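Local coordinates for SnoN,Epimerase SnoN (PDB 5EP9), which acts as a non-heme iron, 2-oxoglutarate-dependent epimerase in the biosynthesis of nogalamycin in Streptomyces nogalater, at residues Arg119-Glu124 / Val242-Thr247; His143-Phe148 / His219-Val224; Pro149-Gly154 / Thr247-Pro252; His180-Pro185 / Phe196-Glu201; Asp260-Gly265 / Gly277-Leu282. All blocks are in the same frame, centred on the assembly; numbering follows the deposited sequence. Where two conformers were deposited one is given.

Contact 1 (Arg119-Glu124 / Val242-Thr247); sequences RLFKLE and VYMDAT
R119-E124 and V242-D245 pair as antiparallel strands, their axes 4.6 Å apart at 144°, in the larger sheet of the cupin-type double-stranded beta-helix. They join the 14-202 and 203-305 parts of this fused construct. R119 and M244 form a hydrogen-bonded pair, with R119 N 2.7 Å from M244 O. Further along, a classic beta bulge sets F121 and K122 against the single residue V242: V242 O accepts from F121 N at 2.9 Å and only weakly from K122 N, and V242 N donates to K122 O. F121 lies alongside V242, CD2 to CG1 4.0 Å. M244 crosses F121 at about a right angle and brings SD 5.0 Å from the centroid of the F121 ring, an oblique Met-aromatic contact. On the other face L120 CD1 touches Y243 CE1 at 3.9 Å, while Y243 OH bonds A101 O. Past the strand end, the extended R119 chain carries NE to A246 O (2.9 Å), the oxygen lying in the guanidinium plane and offering a lone pair in its own carbonyl plane.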
# COMPACT_ATOMS: atom_id res chain seq x y z
N ARG A 119 1.62 -7.36 -11.07
CA ARG A 119 3.03 -7.12 -10.81
C ARG A 119 3.22 -6.28 -9.57
O ARG A 119 2.34 -5.50 -9.18
CB ARG A 119 3.69 -6.37 -11.96
CG ARG A 119 3.85 -7.16 -13.22
CD ARG A 119 4.20 -6.27 -14.42
NE ARG A 119 4.31 -7.07 -15.63
CZ ARG A 119 5.33 -7.92 -15.89
NH1 ARG A 119 6.39 -8.02 -15.11
NH2 ARG A 119 5.29 -8.65 -16.96
N LEU A 120 4.37 -6.45 -8.95
CA LEU A 120 4.76 -5.59 -7.83
C LEU A 120 5.29 -4.30 -8.42
O LEU A 120 6.11 -4.33 -9.31
CB LEU A 120 5.84 -6.24 -6.98
CG LEU A 120 6.55 -5.37 -5.94
CD1 LEU A 120 5.61 -4.99 -4.82
CD2 LEU A 120 7.77 -6.09 -5.35
N PHE A 121 4.85 -3.16 -7.83
CA PHE A 121 5.36 -1.83 -8.18
C PHE A 121 6.35 -1.33 -7.18
O PHE A 121 7.45 -0.87 -7.50
CB PHE A 121 4.21 -0.79 -8.33
CG PHE A 121 4.70 0.61 -8.59
CD1 PHE A 121 5.40 0.91 -9.74
CD2 PHE A 121 4.42 1.64 -7.71
CE1 PHE A 121 5.83 2.18 -10.00
CE2 PHE A 121 4.86 2.93 -7.95
CZ PHE A 121 5.58 3.19 -9.08
N LYS A 122 5.95 -1.41 -5.94
CA LYS A 122 6.89 -1.11 -4.81
C LYS A 122 6.39 -1.58 -3.45
O LYS A 122 5.17 -1.81 -3.25
CB LYS A 122 7.14 0.39 -4.71
CG LYS A 122 5.89 1.09 -4.26
CD LYS A 122 6.09 2.59 -4.16
CE LYS A 122 4.75 3.07 -3.74
NZ LYS A 122 4.85 4.49 -3.47
N LEU A 123 7.35 -1.78 -2.54
CA LEU A 123 7.04 -1.94 -1.13
C LEU A 123 7.69 -0.85 -0.33
O LEU A 123 8.89 -0.60 -0.50
CB LEU A 123 7.43 -3.29 -0.62
CG LEU A 123 7.05 -3.58 0.86
CD1 LEU A 123 6.66 -5.01 1.09
CD2 LEU A 123 8.13 -3.18 1.86
N GLU A 124 6.93 -0.27 0.58
CA GLU A 124 7.51 0.65 1.61
C GLU A 124 7.38 0.17 3.03
O GLU A 124 6.42 -0.47 3.36
CB GLU A 124 6.89 2.03 1.47
CG GLU A 124 7.25 2.71 0.13
CD GLU A 124 6.41 4.02 -0.12
OE1 GLU A 124 5.39 4.25 0.56
OE2 GLU A 124 6.83 4.85 -0.94
N VAL A 242 2.29 -1.76 -3.22
CA VAL A 242 1.43 -1.43 -4.37
C VAL A 242 1.64 -2.47 -5.48
O VAL A 242 2.75 -2.75 -5.86
CB VAL A 242 1.79 -0.03 -4.90
CG1 VAL A 242 0.96 0.33 -6.11
CG2 VAL A 242 1.60 1.02 -3.79
N TYR A 243 0.56 -3.09 -5.83
CA TYR A 243 0.43 -4.01 -6.93
C TYR A 243 -0.38 -3.38 -8.11
O TYR A 243 -1.35 -2.61 -7.92
CB TYR A 243 -0.28 -5.26 -6.49
CG TYR A 243 0.39 -5.89 -5.29
CD1 TYR A 243 1.64 -6.45 -5.41
CD2 TYR A 243 -0.16 -5.84 -4.02
CE1 TYR A 243 2.30 -7.01 -4.33
CE2 TYR A 243 0.51 -6.42 -2.94
CZ TYR A 243 1.72 -6.98 -3.08
OH TYR A 243 2.38 -7.55 -2.01
N MET A 244 0.04 -3.73 -9.30
CA MET A 244 -0.47 -3.15 -10.52
C MET A 244 -0.75 -4.25 -11.49
O MET A 244 -0.13 -5.29 -11.47
CB MET A 244 0.50 -2.14 -11.14
CG MET A 244 1.84 -2.74 -11.57
SD MET A 244 3.00 -1.36 -11.93
CE MET A 244 4.44 -2.39 -12.25
N ASP A 245 -1.65 -3.95 -12.40
CA ASP A 245 -1.94 -4.84 -13.54
C ASP A 245 -0.66 -5.24 -14.25
O ASP A 245 0.21 -4.40 -14.48
CB ASP A 245 -2.75 -4.08 -14.55
CG ASP A 245 -3.47 -5.00 -15.52
OD1 ASP A 245 -2.89 -5.65 -16.39
OD2 ASP A 245 -4.73 -5.00 -15.46
N ALA A 246 -0.58 -6.51 -14.61
CA ALA A 246 0.59 -6.99 -15.31
C ALA A 246 0.84 -6.31 -16.68
O ALA A 246 1.93 -6.36 -17.18
CB ALA A 246 0.50 -8.50 -15.49
N THR A 247 -0.18 -5.70 -17.25
CA THR A 247 0.00 -4.90 -18.48
C THR A 247 0.33 -3.41 -18.24
O THR A 247 0.28 -2.62 -19.14
CB THR A 247 -1.28 -4.91 -19.33
OG1 THR A 247 -2.36 -4.29 -18.61
CG2 THR A 247 -1.67 -6.36 -19.75

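Contact 2 (His143-Phe148 / His219-Val224). With FE (Fe (III) ion), chain F; AKG (2-oxoglutaric acid), chain E.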
# COMPACT_ATOMS: atom_id res chain seq x y z
N HIS A 143 -6.70 9.67 -2.04
CA HIS A 143 -6.63 8.41 -2.78
C HIS A 143 -5.34 8.25 -3.51
O HIS A 143 -4.66 9.19 -3.70
CB HIS A 143 -7.80 8.13 -3.70
CG HIS A 143 -7.98 9.10 -4.78
ND1 HIS A 143 -8.57 10.31 -4.58
CD2 HIS A 143 -7.70 9.01 -6.10
CE1 HIS A 143 -8.70 10.92 -5.74
NE2 HIS A 143 -8.18 10.15 -6.68
N ASP A 144 -4.96 7.03 -3.82
CA ASP A 144 -3.53 6.82 -4.16
C ASP A 144 -3.25 6.99 -5.65
O ASP A 144 -2.14 7.31 -6.05
CB ASP A 144 -3.08 5.38 -3.73
CG ASP A 144 -3.12 5.14 -2.29
OD1 ASP A 144 -2.75 6.04 -1.48
OD2 ASP A 144 -3.41 3.97 -1.97
N ALA A 145 -4.29 6.79 -6.47
CA ALA A 145 -4.12 6.66 -7.94
C ALA A 145 -3.36 7.75 -8.65
O ALA A 145 -2.55 7.51 -9.53
CB ALA A 145 -5.46 6.48 -8.66
N PHE A 146 -3.59 8.96 -8.23
CA PHE A 146 -3.03 10.10 -8.94
C PHE A 146 -1.53 10.24 -8.75
O PHE A 146 -0.89 10.88 -9.53
CB PHE A 146 -3.84 11.36 -8.58
CG PHE A 146 -5.30 11.36 -9.22
CD1 PHE A 146 -5.93 10.14 -9.68
CD2 PHE A 146 -6.05 12.57 -9.38
CE1 PHE A 146 -7.21 10.12 -10.24
CE2 PHE A 146 -7.33 12.55 -9.95
CZ PHE A 146 -7.90 11.32 -10.38
N ALA A 147 -0.98 9.54 -7.78
CA ALA A 147 0.43 9.56 -7.57
C ALA A 147 1.21 8.39 -8.23
O ALA A 147 2.44 8.27 -8.06
CB ALA A 147 0.69 9.54 -6.06
N PHE A 148 0.46 7.49 -8.87
CA PHE A 148 1.03 6.28 -9.53
C PHE A 148 1.37 6.61 -11.00
O PHE A 148 0.49 6.93 -11.80
CB PHE A 148 0.07 5.10 -9.45
CG PHE A 148 -0.17 4.55 -8.07
CD1 PHE A 148 0.75 4.73 -7.02
CD2 PHE A 148 -1.31 3.84 -7.80
CE1 PHE A 148 0.55 4.19 -5.77
CE2 PHE A 148 -1.49 3.29 -6.57
CZ PHE A 148 -0.57 3.46 -5.56
N HIS A 219 -6.55 -2.10 -0.17
CA HIS A 219 -7.41 -1.02 -0.68
C HIS A 219 -7.11 -0.64 -2.12
O HIS A 219 -5.96 -0.49 -2.57
CB HIS A 219 -7.44 0.19 0.26
CG HIS A 219 -6.20 0.98 0.31
ND1 HIS A 219 -5.17 0.69 1.16
CD2 HIS A 219 -5.84 2.12 -0.33
CE1 HIS A 219 -4.23 1.62 1.06
NE2 HIS A 219 -4.61 2.48 0.14
N HIS A 220 -8.20 -0.36 -2.79
CA HIS A 220 -8.21 0.14 -4.18
C HIS A 220 -7.60 1.54 -4.28
O HIS A 220 -7.69 2.36 -3.41
CB HIS A 220 -9.69 0.13 -4.67
CG HIS A 220 -9.89 0.34 -6.14
ND1 HIS A 220 -9.80 1.58 -6.76
CD2 HIS A 220 -10.30 -0.53 -7.10
CE1 HIS A 220 -10.05 1.45 -8.04
NE2 HIS A 220 -10.41 0.20 -8.26
N ALA A 221 -6.98 1.79 -5.40
CA ALA A 221 -6.27 3.04 -5.68
C ALA A 221 -7.16 4.29 -5.74
O ALA A 221 -6.65 5.40 -5.70
CB ALA A 221 -5.53 2.90 -7.02
N ARG A 222 -8.45 4.07 -5.93
CA ARG A 222 -9.44 5.16 -5.90
C ARG A 222 -10.18 5.31 -4.54
O ARG A 222 -10.95 6.24 -4.35
CB ARG A 222 -10.43 5.08 -7.08
CG ARG A 222 -9.78 5.37 -8.46
CD ARG A 222 -10.68 5.66 -9.66
NE ARG A 222 -11.61 6.77 -9.47
CZ ARG A 222 -11.43 7.97 -9.94
NH1 ARG A 222 -10.36 8.28 -10.67
NH2 ARG A 222 -12.37 8.88 -9.68
N THR A 223 -9.90 4.41 -3.58
CA THR A 223 -10.57 4.49 -2.28
C THR A 223 -9.96 5.59 -1.42
O THR A 223 -8.75 5.62 -1.24
CB THR A 223 -10.48 3.20 -1.56
OG1 THR A 223 -11.13 2.20 -2.35
CG2 THR A 223 -11.13 3.27 -0.18
N VAL A 224 -10.79 6.48 -0.90
CA VAL A 224 -10.32 7.51 -0.01
C VAL A 224 -10.01 6.88 1.35
O VAL A 224 -10.79 6.10 1.87
CB VAL A 224 -11.38 8.64 0.18
CG1 VAL A 224 -10.92 9.64 1.21
CG2 VAL A 224 -11.63 9.35 -1.13
FE FE F . -2.49 6.06 0.53
C1 AKG E . -1.43 3.87 1.72
O1 AKG E . -1.86 4.08 0.56
O2 AKG E . -1.01 2.75 2.09
C2 AKG E . -1.48 4.96 2.73
O5 AKG E . -1.92 6.08 2.39
C3 AKG E . -0.96 4.64 4.15
C4 AKG E . -1.19 5.71 5.21
C5 AKG E . -0.64 5.41 6.59
O3 AKG E . -0.13 4.29 6.81
O4 AKG E . -0.67 6.30 7.49
O HOH W 1 -4.10 1.57 -3.36
O HOH W 2 -6.66 4.77 -2.70
O HOH W 3 -0.50 6.58 0.23
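D144 and H219 meet at the iron, D144 from the 14-202 part of the fused construct and H219 from the 203-305 part. Metal bonds come first: D144 OD1 binds the iron(III) at 2.0 Å, and 2-oxoglutarate chelates it through O1 and O5, with water 3 also bound. H142 and H225 complete the facial triad of two histidines and one carboxylate known from this cupin-type dioxygenase family. Among the hydrogen bonds, H219 NE2 donates to the other oxygen, D144 OD2, at 2.8 Å; it arrives on the syn side, 21° out of the carboxylate plane, with carboxylate and ring planes 52° apart. The same NE2 makes a weak bond to 2-oxoglutarate O1 at 3.2 Å. Water 1 donates to both D144 OD2 and H219 O, and water 2 links D144 N with H220 O and T223 O. In the backbone, A221 O accepts from A145 N (2.8 Å) and weakly from D144 N. The apolar contacts gather on the methyl of A221, whose CB lies 3.9 Å from A145 CB and 4.1 Å from F148 CE2.

Contact 3 (Pro149-Gly154 / Thr247-Pro252); sequences PFSTAG and TAAYRP
S151 and A249 tie together two loops, P149-G154 from the 14-202 part of the fused construct and T247-P252 from the 203-305 part. F150-A153 is a type I beta turn. The S151 side chain has OG between its backbone N and carbonyl carbon (chi1 60°), where it accepts from A249 N at 2.8 Å. S151 N in turn donates to A249 O at 2.7 Å, giving the serine a hold on both polar atoms of one residue; water 4 links OG onward to T247 O. F150 CB points away overall yet touches A249 O at 3.3 Å; the buried ring meets F121 edge-to-face, and its plane is within about 10° of that of F148, which it also meets. R251 N donates to P149 O at 2.9 Å from well above the carbonyl plane. Its side chain bends at chi3 (58°), and the guanidinium lies with one face over the turn: NH1 is 3.4 Å from S151 O, and NH2 is 3.4 Å from F150 O and 3.8 Å from A153 CB. Y250 places CD1 3.4 Å from P149 O while its OH bonds D259 O. Directed hydrogen bonds therefore come from the backbone and the serine hydroxyl; the R251 guanidinium adds facewise contact with two carbonyls, whose partial negative charge probably suits its cation.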
# COMPACT_ATOMS: atom_id res chain seq x y z
N PRO A 149 2.67 6.62 -11.35
CA PRO A 149 3.07 6.88 -12.69
C PRO A 149 2.99 5.65 -13.63
O PRO A 149 3.94 5.31 -14.33
CB PRO A 149 4.54 7.31 -12.51
CG PRO A 149 5.02 6.33 -11.47
CD PRO A 149 3.83 6.21 -10.53
N PHE A 150 1.81 5.04 -13.68
CA PHE A 150 1.59 4.00 -14.66
C PHE A 150 0.13 4.05 -15.15
O PHE A 150 -0.78 4.57 -14.50
CB PHE A 150 2.02 2.64 -14.12
CG PHE A 150 1.51 2.30 -12.74
CD1 PHE A 150 0.27 1.70 -12.61
CD2 PHE A 150 2.27 2.50 -11.62
CE1 PHE A 150 -0.23 1.33 -11.39
CE2 PHE A 150 1.78 2.16 -10.39
CZ PHE A 150 0.53 1.57 -10.26
N SER A 151 -0.05 3.40 -16.28
CA SER A 151 -1.26 3.45 -17.11
C SER A 151 -2.48 2.88 -16.42
O SER A 151 -3.56 3.33 -16.64
CB SER A 151 -0.97 2.70 -18.46
OG SER A 151 -0.60 1.33 -18.22
N THR A 152 -2.28 1.91 -15.52
CA THR A 152 -3.39 1.24 -14.83
C THR A 152 -3.56 1.67 -13.38
O THR A 152 -4.05 0.95 -12.56
CB THR A 152 -3.20 -0.27 -14.89
OG1 THR A 152 -1.95 -0.61 -14.30
CG2 THR A 152 -3.22 -0.75 -16.35
N ALA A 153 -3.08 2.87 -13.10
CA ALA A 153 -3.15 3.46 -11.78
C ALA A 153 -4.53 3.37 -11.12
O ALA A 153 -4.65 3.05 -9.94
CB ALA A 153 -2.78 4.96 -11.88
N GLY A 154 -5.54 3.67 -11.94
CA GLY A 154 -6.93 3.61 -11.59
C GLY A 154 -7.45 2.28 -11.09
O GLY A 154 -8.53 2.25 -10.48
N THR A 247 -0.18 -5.70 -17.25
CA THR A 247 0.00 -4.90 -18.48
C THR A 247 0.33 -3.41 -18.24
O THR A 247 0.28 -2.62 -19.14
CB THR A 247 -1.28 -4.91 -19.33
OG1 THR A 247 -2.36 -4.29 -18.61
CG2 THR A 247 -1.67 -6.36 -19.75
N ALA A 248 0.61 -3.04 -17.02
CA ALA A 248 0.98 -1.68 -16.73
C ALA A 248 2.14 -1.15 -17.57
O ALA A 248 3.14 -1.80 -17.71
CB ALA A 248 1.34 -1.53 -15.28
N ALA A 249 1.94 0.07 -18.04
CA ALA A 249 2.94 0.85 -18.71
C ALA A 249 3.22 2.16 -18.05
O ALA A 249 2.35 2.75 -17.44
CB ALA A 249 2.61 1.06 -20.24
N TYR A 250 4.46 2.63 -18.27
CA TYR A 250 4.91 3.88 -17.65
C TYR A 250 4.03 5.05 -18.14
O TYR A 250 3.84 5.22 -19.33
CB TYR A 250 6.38 4.17 -17.95
CG TYR A 250 6.92 5.39 -17.21
CD1 TYR A 250 7.04 5.40 -15.83
CD2 TYR A 250 7.39 6.50 -17.91
CE1 TYR A 250 7.55 6.50 -15.16
CE2 TYR A 250 7.93 7.61 -17.25
CZ TYR A 250 7.98 7.60 -15.88
OH TYR A 250 8.49 8.65 -15.21
N ARG A 251 3.61 5.86 -17.20
CA ARG A 251 2.85 7.07 -17.49
C ARG A 251 3.19 8.17 -16.52
O ARG A 251 2.71 8.15 -15.40
CB ARG A 251 1.32 6.78 -17.45
CG ARG A 251 0.49 7.91 -18.10
CD ARG A 251 -1.02 7.71 -18.06
NE ARG A 251 -1.50 7.55 -16.72
CZ ARG A 251 -2.72 7.07 -16.38
NH1 ARG A 251 -3.60 6.69 -17.30
NH2 ARG A 251 -3.07 7.03 -15.09
N PRO A 252 4.02 9.14 -16.91
CA PRO A 252 4.42 10.16 -15.94
C PRO A 252 3.24 10.99 -15.39
O PRO A 252 2.31 11.28 -16.10
CB PRO A 252 5.34 11.08 -16.72
CG PRO A 252 5.62 10.45 -18.02
CD PRO A 252 4.56 9.41 -18.24
O HOH W 4 -1.70 -0.62 -19.82

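Contact 4 (His180-Pro185 / Phe196-Glu201)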
# COMPACT_ATOMS: atom_id res chain seq x y z
N HIS A 180 -14.28 4.63 -4.08
CA HIS A 180 -13.59 4.18 -5.30
C HIS A 180 -14.45 4.15 -6.55
O HIS A 180 -13.94 4.02 -7.63
CB HIS A 180 -12.92 2.78 -5.13
CG HIS A 180 -13.87 1.64 -4.93
ND1 HIS A 180 -14.90 1.66 -4.01
CD2 HIS A 180 -13.97 0.47 -5.59
CE1 HIS A 180 -15.59 0.53 -4.11
NE2 HIS A 180 -15.03 -0.21 -5.06
N LEU A 181 -15.78 4.18 -6.35
CA LEU A 181 -16.74 4.19 -7.46
C LEU A 181 -17.21 5.56 -7.85
O LEU A 181 -18.02 5.69 -8.72
CB LEU A 181 -17.98 3.37 -7.07
CG LEU A 181 -17.64 1.98 -6.57
CD1 LEU A 181 -18.95 1.35 -6.04
CD2 LEU A 181 -17.05 1.15 -7.73
N LEU A 182 -16.70 6.58 -7.20
CA LEU A 182 -17.08 7.95 -7.46
C LEU A 182 -16.34 8.40 -8.72
O LEU A 182 -15.29 7.87 -9.02
CB LEU A 182 -16.72 8.84 -6.32
CG LEU A 182 -17.46 8.59 -5.00
CD1 LEU A 182 -16.84 9.39 -3.90
CD2 LEU A 182 -18.98 8.92 -5.07
N PRO A 183 -16.90 9.40 -9.47
CA PRO A 183 -16.17 10.01 -10.56
C PRO A 183 -14.97 10.78 -10.07
O PRO A 183 -14.83 11.03 -8.90
CB PRO A 183 -17.19 11.02 -11.17
CG PRO A 183 -18.24 11.24 -10.17
CD PRO A 183 -18.13 10.15 -9.13
N ASP A 184 -14.09 11.15 -10.99
CA ASP A 184 -12.90 11.98 -10.66
C ASP A 184 -13.22 13.30 -10.04
O ASP A 184 -14.17 13.94 -10.42
CB ASP A 184 -12.05 12.30 -11.88
CG ASP A 184 -11.38 11.07 -12.46
OD1 ASP A 184 -11.41 9.99 -11.84
OD2 ASP A 184 -10.81 11.23 -13.56
N PRO A 185 -12.36 13.73 -9.10
CA PRO A 185 -12.47 15.11 -8.66
C PRO A 185 -12.13 15.92 -9.88
O PRO A 185 -11.36 15.41 -10.72
CB PRO A 185 -11.43 15.22 -7.54
CG PRO A 185 -10.58 13.99 -7.61
CD PRO A 185 -11.18 13.02 -8.56
N PHE A 196 -12.84 14.29 -0.65
CA PHE A 196 -14.00 15.05 -0.08
C PHE A 196 -14.38 16.26 -0.87
O PHE A 196 -14.90 17.17 -0.31
CB PHE A 196 -13.83 15.35 1.44
CG PHE A 196 -13.72 14.11 2.26
CD1 PHE A 196 -14.74 13.18 2.26
CD2 PHE A 196 -12.58 13.82 2.98
CE1 PHE A 196 -14.63 11.99 2.98
CE2 PHE A 196 -12.46 12.63 3.71
CZ PHE A 196 -13.48 11.71 3.69
N THR A 197 -14.11 16.27 -2.19
CA THR A 197 -14.52 17.42 -3.09
C THR A 197 -15.71 17.09 -3.99
O THR A 197 -16.25 17.92 -4.55
CB THR A 197 -13.36 17.88 -4.04
OG1 THR A 197 -12.95 16.80 -4.94
CG2 THR A 197 -12.12 18.40 -3.22
N ARG A 198 -16.09 15.85 -4.16
CA ARG A 198 -17.19 15.49 -5.01
C ARG A 198 -18.51 15.66 -4.27
O ARG A 198 -18.55 15.65 -3.04
CB ARG A 198 -17.00 14.09 -5.51
CG ARG A 198 -15.84 14.11 -6.45
CD ARG A 198 -15.16 12.82 -6.52
NE ARG A 198 -14.42 12.47 -5.32
CZ ARG A 198 -13.66 11.38 -5.24
NH1 ARG A 198 -13.47 10.61 -6.33
NH2 ARG A 198 -13.05 11.07 -4.09
N PRO A 199 -19.59 15.91 -5.02
CA PRO A 199 -20.85 16.30 -4.33
C PRO A 199 -21.41 15.10 -3.56
O PRO A 199 -21.28 13.95 -3.98
CB PRO A 199 -21.75 16.77 -5.49
CG PRO A 199 -20.95 16.57 -6.78
CD PRO A 199 -19.74 15.80 -6.49
N GLY A 200 -21.84 15.37 -2.34
CA GLY A 200 -22.26 14.27 -1.44
C GLY A 200 -21.16 13.51 -0.70
O GLY A 200 -21.44 12.81 0.25
N GLU A 201 -19.91 13.58 -1.16
CA GLU A 201 -18.81 12.77 -0.56
C GLU A 201 -18.60 12.97 0.96
O GLU A 201 -18.32 12.04 1.63
CB GLU A 201 -17.51 13.13 -1.25
CG GLU A 201 -16.40 12.19 -0.94
CD GLU A 201 -15.15 12.44 -1.85
OE1 GLU A 201 -15.16 13.27 -2.81
OE2 GLU A 201 -14.13 11.83 -1.55
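R198 and L182 form the tight centre of this contact between two pieces of the long connection from strand 173-175 to strand 207-209, both segments lying within the 14-202 part of the fused construct. The R198 guanidinium is held at its edges and covered on a face: L182 CD1 sits 4.0 Å away over its centre, and NH1 donates to P183 O at 2.9 Å, nearly straight at 171° and in the guanidinium plane. Side-on, NE reaches E201 OE1 at 2.7 Å and NH2 reaches OE2 at 2.9 Å, a salt bridge across the type II turn R198-E201. The carboxylate is gripped twice more, OE1 by R198 N and OE2 by F196 N, the latter from the face opposite NH2. The exposed side is looser: the P183 ring and the D184 side chain lie at the rim and add little, and exposed T197 brings OG1, which bonds G194 O, to the buried P185 ring, 3.4 Å from CB. With four bonds on the buried carboxylate, both R198 and E201 are probably charged, and the paired charges offset each other's burial.

Contact 5 (Asp260-Gly265 / Gly277-Leu282); sequences DLPGTG and GDRFPL
L261 opens the contact, CD1 lying 4.0 Å from F280 CZ as the two side chains cross at about a right angle; everything here belongs to the 203-305 part of the fused construct. Next, P262 supplies the polar centre through its carbonyl. R279 grips P262 O side-on with NE and NH2, each at 2.8 Å, and the oxygen lies in the guanidinium plane, in a fork of two donors. R279 CG is anti to its backbone N (chi1 178°), and a bend at chi2 (51°) then swings CD round. G263, at positive phi, turns the chain close beside the arginine, its O 3.4 Å from R279 CG. T264 comes last: CG2 packs 3.8 Å from F280 CZ, while OG1 donates back to L261 O at 2.8 Å and ties off this bend. On the partner side a type I turn, G277-F280, folds R279 back over F280, with R279 CG 3.6 Å above one face of the ring, toward its rim. The contact lies at the surface. R279 rests on Q91 and L92 of helix 90-93, L261 and F280 pack on F121 of strand 118-128, and the backbone of P281 hydrogen-bonds that of L120 on the same strand.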
# COMPACT_ATOMS: atom_id res chain seq x y z
N ASP A 260 10.22 9.49 -10.98
CA ASP A 260 11.62 9.02 -10.97
C ASP A 260 11.67 7.70 -10.25
O ASP A 260 11.51 7.65 -9.07
CB ASP A 260 12.50 10.04 -10.26
CG ASP A 260 13.95 9.66 -10.22
OD1 ASP A 260 14.50 9.24 -11.26
OD2 ASP A 260 14.58 9.85 -9.14
N LEU A 261 11.76 6.62 -10.99
CA LEU A 261 11.63 5.29 -10.41
C LEU A 261 13.06 4.79 -10.28
O LEU A 261 13.76 4.61 -11.28
CB LEU A 261 10.84 4.37 -11.29
CG LEU A 261 9.44 4.82 -11.59
CD1 LEU A 261 8.70 3.78 -12.44
CD2 LEU A 261 8.68 5.09 -10.31
N PRO A 262 13.50 4.52 -9.05
CA PRO A 262 14.84 3.95 -8.89
C PRO A 262 14.89 2.48 -9.37
O PRO A 262 13.86 1.80 -9.46
CB PRO A 262 15.08 4.01 -7.39
CG PRO A 262 13.74 3.97 -6.82
CD PRO A 262 12.80 4.67 -7.76
N GLY A 263 16.09 2.08 -9.72
CA GLY A 263 16.41 0.70 -10.13
C GLY A 263 15.90 0.33 -11.51
O GLY A 263 15.60 -0.83 -11.75
N THR A 264 15.74 1.32 -12.39
CA THR A 264 15.15 1.12 -13.73
C THR A 264 16.10 1.51 -14.83
O THR A 264 15.64 1.83 -15.90
CB THR A 264 13.84 1.93 -13.95
OG1 THR A 264 14.05 3.33 -13.71
CG2 THR A 264 12.74 1.45 -13.01
N GLY A 265 17.40 1.52 -14.54
CA GLY A 265 18.43 1.94 -15.51
C GLY A 265 18.88 3.39 -15.45
O GLY A 265 18.35 4.21 -14.72
N GLY A 277 10.01 -7.40 -16.01
CA GLY A 277 11.23 -7.93 -15.45
C GLY A 277 11.22 -8.00 -13.93
O GLY A 277 10.21 -7.72 -13.26
N ASP A 278 12.36 -8.39 -13.39
CA ASP A 278 12.74 -8.43 -11.96
C ASP A 278 12.46 -7.21 -11.17
O ASP A 278 12.19 -7.30 -9.99
CB ASP A 278 14.30 -8.65 -11.81
CG ASP A 278 14.71 -10.08 -12.03
OD1 ASP A 278 13.77 -10.93 -11.98
OD2 ASP A 278 15.93 -10.39 -12.25
N ARG A 279 12.58 -6.07 -11.78
CA ARG A 279 12.28 -4.80 -11.12
C ARG A 279 10.76 -4.59 -10.80
O ARG A 279 10.38 -3.92 -9.89
CB ARG A 279 12.81 -3.66 -11.98
CG ARG A 279 12.51 -2.27 -11.44
CD ARG A 279 12.92 -2.11 -9.97
NE ARG A 279 12.63 -0.76 -9.56
CZ ARG A 279 11.45 -0.33 -9.07
NH1 ARG A 279 10.44 -1.18 -8.87
NH2 ARG A 279 11.30 0.98 -8.78
N PHE A 280 9.92 -5.24 -11.60
CA PHE A 280 8.42 -5.12 -11.52
C PHE A 280 7.80 -6.48 -11.65
O PHE A 280 7.11 -6.77 -12.62
CB PHE A 280 7.85 -4.21 -12.58
CG PHE A 280 8.41 -2.82 -12.54
CD1 PHE A 280 8.05 -1.95 -11.55
CD2 PHE A 280 9.28 -2.36 -13.54
CE1 PHE A 280 8.54 -0.64 -11.51
CE2 PHE A 280 9.79 -1.06 -13.51
CZ PHE A 280 9.41 -0.20 -12.49
N PRO A 281 8.11 -7.37 -10.69
CA PRO A 281 7.92 -8.80 -10.98
C PRO A 281 6.48 -9.19 -11.01
O PRO A 281 5.68 -8.78 -10.14
CB PRO A 281 8.70 -9.50 -9.83
CG PRO A 281 8.60 -8.50 -8.71
CD PRO A 281 8.80 -7.19 -9.42
N LEU A 282 6.18 -10.12 -11.89
CA LEU A 282 4.95 -10.85 -11.84
C LEU A 282 4.79 -11.51 -10.44
O LEU A 282 5.71 -12.07 -9.93
CB LEU A 282 4.90 -11.91 -12.91
CG LEU A 282 4.81 -11.41 -14.36
CD1 LEU A 282 5.18 -12.51 -15.35
CD2 LEU A 282 3.42 -10.82 -14.62

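How the contacts relate
Contact 1 pairs neighbouring strands of the seven-stranded sheet and touches contacts 2, 3 and 5; contacts 3 and 5 each lie about 10 Å from it, centre to centre. F150 of contact 3 packs on F121 and M244, and the 277-282 turn of contact 5 runs beside R119-F121. Contact 2, about 13 Å from contact 1, carries the iron site and touches it where F148 CZ meets V242 CG1 at 3.5 Å. Contact 4 lies beyond, about 25 Å from contact 1, and touches contact 2 where H180 packs on T223. Along the chain contact 4 is nested inside contact 2, itself inside contact 1; contact 3 crosses both 1 and 2, and contact 5 follows. Packing thus runs continuously from the C-terminal loops through the sheet to the metal centre.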